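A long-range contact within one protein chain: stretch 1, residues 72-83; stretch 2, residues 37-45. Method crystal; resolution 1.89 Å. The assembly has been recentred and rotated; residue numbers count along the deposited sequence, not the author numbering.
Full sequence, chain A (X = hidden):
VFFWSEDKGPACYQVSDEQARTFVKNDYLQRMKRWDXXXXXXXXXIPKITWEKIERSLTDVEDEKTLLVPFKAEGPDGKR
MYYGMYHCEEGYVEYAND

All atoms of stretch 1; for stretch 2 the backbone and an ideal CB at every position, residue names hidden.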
# COMPACT_ATOMS: atom_id res chain seq x y z
N LYS A 72 -13.16 8.16 -8.85
CA LYS A 72 -12.50 9.38 -9.27
C LYS A 72 -12.26 10.25 -8.05
O LYS A 72 -13.13 10.37 -7.19
CB LYS A 72 -13.36 10.12 -10.29
CG LYS A 72 -13.44 9.44 -11.64
CD LYS A 72 -14.54 10.04 -12.51
CE LYS A 72 -15.91 9.66 -11.98
NZ LYS A 72 -17.01 10.17 -12.85
N ALA A 73 -11.08 10.86 -7.97
CA ALA A 73 -10.77 11.79 -6.90
C ALA A 73 -10.66 13.19 -7.49
O ALA A 73 -10.01 13.37 -8.52
CB ALA A 73 -9.48 11.39 -6.20
N GLU A 74 -11.30 14.17 -6.86
CA GLU A 74 -11.38 15.52 -7.39
C GLU A 74 -10.86 16.55 -6.39
O GLU A 74 -11.35 16.64 -5.27
CB GLU A 74 -12.83 15.86 -7.75
CG GLU A 74 -13.50 14.82 -8.63
CD GLU A 74 -14.73 14.20 -7.99
OE1 GLU A 74 -15.79 14.87 -7.97
OE2 GLU A 74 -14.63 13.06 -7.50
N GLY A 75 -9.82 17.27 -6.80
CA GLY A 75 -9.32 18.41 -6.05
C GLY A 75 -9.64 19.71 -6.75
O GLY A 75 -10.24 19.72 -7.83
N PRO A 76 -9.25 20.84 -6.15
CA PRO A 76 -9.43 22.12 -6.84
C PRO A 76 -8.49 22.27 -8.04
O PRO A 76 -8.81 23.02 -8.96
CB PRO A 76 -9.09 23.15 -5.75
CG PRO A 76 -8.19 22.42 -4.81
CD PRO A 76 -8.65 20.99 -4.81
N ASP A 77 -7.35 21.58 -8.01
CA ASP A 77 -6.38 21.67 -9.10
C ASP A 77 -6.56 20.60 -10.18
O ASP A 77 -5.94 20.69 -11.24
CB ASP A 77 -4.96 21.58 -8.55
CG ASP A 77 -4.52 22.84 -7.83
OD1 ASP A 77 -5.40 23.58 -7.35
OD2 ASP A 77 -3.30 23.09 -7.75
N GLY A 78 -7.40 19.61 -9.93
CA GLY A 78 -7.51 18.52 -10.88
C GLY A 78 -8.33 17.31 -10.45
O GLY A 78 -9.00 17.33 -9.42
N LYS A 79 -8.25 16.26 -11.25
CA LYS A 79 -9.08 15.08 -11.07
C LYS A 79 -8.31 13.86 -11.56
O LYS A 79 -7.57 13.95 -12.54
CB LYS A 79 -10.37 15.25 -11.88
CG LYS A 79 -11.49 14.30 -11.54
CD LYS A 79 -12.82 14.86 -12.03
CE LYS A 79 -13.99 13.94 -11.70
NZ LYS A 79 -15.29 14.66 -11.76
N ARG A 80 -8.48 12.72 -10.90
CA ARG A 80 -7.75 11.52 -11.28
C ARG A 80 -8.61 10.27 -11.14
O ARG A 80 -9.34 10.12 -10.16
CB ARG A 80 -6.49 11.36 -10.44
CG ARG A 80 -5.62 10.16 -10.81
CD ARG A 80 -4.30 10.61 -11.43
NE ARG A 80 -3.26 9.60 -11.31
CZ ARG A 80 -2.85 8.82 -12.30
NH1 ARG A 80 -3.40 8.93 -13.50
NH2 ARG A 80 -1.88 7.93 -12.09
N MET A 81 -8.51 9.37 -12.11
CA MET A 81 -9.20 8.09 -12.07
C MET A 81 -8.33 7.03 -11.40
O MET A 81 -7.12 6.98 -11.62
CB MET A 81 -9.53 7.63 -13.49
CG MET A 81 -9.95 6.18 -13.58
SD MET A 81 -11.68 5.99 -13.15
CE MET A 81 -12.43 6.74 -14.58
N TYR A 82 -8.94 6.19 -10.57
CA TYR A 82 -8.24 5.09 -9.91
C TYR A 82 -9.03 3.80 -10.00
O TYR A 82 -10.27 3.83 -10.06
CB TYR A 82 -8.06 5.38 -8.43
CG TYR A 82 -7.25 6.59 -8.07
CD1 TYR A 82 -7.86 7.83 -7.90
CD2 TYR A 82 -5.88 6.50 -7.87
CE1 TYR A 82 -7.12 8.94 -7.55
CE2 TYR A 82 -5.13 7.61 -7.53
CZ TYR A 82 -5.76 8.83 -7.36
OH TYR A 82 -5.04 9.94 -7.01
N TYR A 83 -8.32 2.68 -9.98
CA TYR A 83 -8.95 1.41 -9.69
C TYR A 83 -8.27 0.88 -8.43
O TYR A 83 -7.11 0.47 -8.47
CB TYR A 83 -8.69 0.43 -10.84
CG TYR A 83 -9.13 0.96 -12.18
CD1 TYR A 83 -8.31 1.80 -12.93
CD2 TYR A 83 -10.37 0.62 -12.71
CE1 TYR A 83 -8.72 2.28 -14.16
CE2 TYR A 83 -10.78 1.09 -13.93
CZ TYR A 83 -9.96 1.92 -14.66
OH TYR A 83 -10.37 2.40 -15.88
N UNK A 37 2.86 12.98 -5.80
CA UNK A 37 2.43 13.50 -7.09
C UNK A 37 0.92 13.68 -7.14
O UNK A 37 0.44 14.74 -7.50
CB UNK A 37 2.89 12.57 -8.22
N UNK A 38 0.16 12.65 -6.75
CA UNK A 38 -1.30 12.78 -6.76
C UNK A 38 -1.80 13.95 -5.91
O UNK A 38 -2.73 14.66 -6.31
CB UNK A 38 -1.94 11.48 -6.26
N UNK A 39 -1.19 14.15 -4.75
CA UNK A 39 -1.60 15.27 -3.91
C UNK A 39 -1.33 16.61 -4.60
O UNK A 39 -2.21 17.47 -4.66
CB UNK A 39 -0.87 15.21 -2.56
N UNK A 40 -0.12 16.79 -5.12
CA UNK A 40 0.23 18.04 -5.79
C UNK A 40 -0.65 18.28 -7.03
O UNK A 40 -0.91 19.42 -7.40
CB UNK A 40 1.71 18.02 -6.19
N UNK A 41 -1.11 17.19 -7.65
CA UNK A 41 -1.94 17.28 -8.85
C UNK A 41 -3.39 17.65 -8.56
O UNK A 41 -4.00 18.45 -9.27
CB UNK A 41 -1.90 15.95 -9.60
N UNK A 42 -3.94 17.04 -7.52
CA UNK A 42 -5.32 17.31 -7.16
C UNK A 42 -5.41 18.65 -6.44
O UNK A 42 -6.43 19.33 -6.49
CB UNK A 42 -5.88 16.19 -6.29
N UNK A 43 -4.32 19.04 -5.79
CA UNK A 43 -4.26 20.29 -5.06
C UNK A 43 -4.78 20.16 -3.65
O UNK A 43 -4.99 21.16 -2.97
CB UNK A 43 -5.05 21.37 -5.80
N UNK A 44 -5.02 18.93 -3.21
CA UNK A 44 -5.48 18.68 -1.85
C UNK A 44 -5.10 17.29 -1.37
O UNK A 44 -4.93 16.37 -2.18
CB UNK A 44 -7.00 18.86 -1.76
N UNK A 45 -4.97 17.14 -0.05
CA UNK A 45 -4.79 15.83 0.57
C UNK A 45 -6.12 15.11 0.72
O UNK A 45 -6.17 13.89 0.91
CB UNK A 45 -4.11 15.97 1.93

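Position 37 lies in a helix that begins earlier in the chain, and its ideal CB finds nothing of stretch 1 within 5.5 Å. The contact sets no rule there; the deposited residue is N37.

Position 38 is different. Its CB points toward the strand 79-83 and lies 3.5 Å from Y82 OH, with the guanidinium of R80 close by. A hydroxyl and a positive charge side by side ask for a short acceptor: aspartate suits best, asparagine or serine could answer in part. The residue is D38. Its OD2 takes a very short hydrogen bond from Y82 OH, 2.4 Å, while OD1 sits 3.4 Å from R80 NE in a salt bridge whose hydrogen bond is weak. Each oxygen meets a different donor, OD1 at the edge of the R80 guanidinium and OD2 at the edge of the Y82 ring, each near the plane of its group.

Positions 39 and 40 turn their CB atoms away, and neither ideal CB has stretch 1 within 5.5 Å; many side chains would fit. They are V39 and Q40.

At 41 the CB points sideways, over no pocket, and a range of residues would serve. The side chain of L41 stays out of close contact with stretch 1; its backbone does more, with D77 CB 3.4 Å from L41 O.

Position 42 has its CB directed away overall, yet 4.1 Å from G75 CA, beside the space bounded by A73, G75 and the start of the second strand. A branched or flexible apolar chain that can turn back would suit: leucine, perhaps methionine. It is L42, in the m,t rotamer. CD1 packs 3.8 Å from A73 CB, and CD2 approaches K79 CA at 3.6 Å, so the fork fills the space beside the paired strands. Its carbonyl, at the end of the helix, accepts a hydrogen bond from D77 N (L42 O to D77 N, 2.9 Å) and a CA-H...O contact from G75 CA (3.1 Å to L42 O). A CB on G75 would fall 1.8 Å from L42 O, so the turn must be bare there.

Position 43 leaves the helix with phi 86°. A CB would jam against the preceding carbonyl and come 2.6 Å from D77 CG, so glycine is the clear choice, and G43 it is. A water donates to G43 O at 2.8 Å and, weakly, to D77 OD1 at 3.5 Å.

Position 44 is extended, its CB toward G75 and P76, 4.1 Å from P76 CD. A small beta-branched residue, valine or threonine, would cover them. T44 places CG2 3.8 Å from G75 CA and 3.9 Å from P76 CD.

Position 45 is out of reach and unconstrained here; it holds E45.

Stretch 2 (37-45) NDVQLLGTE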
# COMPACT_ATOMS: atom_id res chain seq x y z
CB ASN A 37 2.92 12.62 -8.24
CG ASN A 37 4.41 12.77 -8.49
OD1 ASN A 37 5.10 13.51 -7.78
ND2 ASN A 37 4.92 12.07 -9.49
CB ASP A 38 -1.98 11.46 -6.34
CG ASP A 38 -2.09 10.48 -7.50
OD1 ASP A 38 -1.57 10.79 -8.59
OD2 ASP A 38 -2.70 9.40 -7.31
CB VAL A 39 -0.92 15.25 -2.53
CG1 VAL A 39 -1.20 16.55 -1.77
CG2 VAL A 39 -1.39 14.06 -1.72
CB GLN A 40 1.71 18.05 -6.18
CG GLN A 40 2.07 16.94 -7.14
CD GLN A 40 3.53 16.98 -7.56
OE1 GLN A 40 4.36 17.58 -6.88
NE2 GLN A 40 3.84 16.33 -8.67
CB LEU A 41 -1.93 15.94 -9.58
CG LEU A 41 -0.65 15.48 -10.28
CD1 LEU A 41 0.55 16.40 -10.02
CD2 LEU A 41 -0.36 14.04 -9.88
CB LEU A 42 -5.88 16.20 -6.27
CG LEU A 42 -6.02 14.82 -6.94
CD1 LEU A 42 -6.52 13.80 -5.93
CD2 LEU A 42 -6.95 14.89 -8.14
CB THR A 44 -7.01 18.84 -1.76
OG1 THR A 44 -7.44 18.61 -0.41
CG2 THR A 44 -7.70 17.85 -2.69
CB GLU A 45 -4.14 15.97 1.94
CG GLU A 45 -2.62 15.88 1.94
CD GLU A 45 -2.05 15.88 3.34
OE1 GLU A 45 -2.82 16.05 4.31
OE2 GLU A 45 -0.82 15.70 3.48
O HOH W 1 -4.54 23.77 -3.98
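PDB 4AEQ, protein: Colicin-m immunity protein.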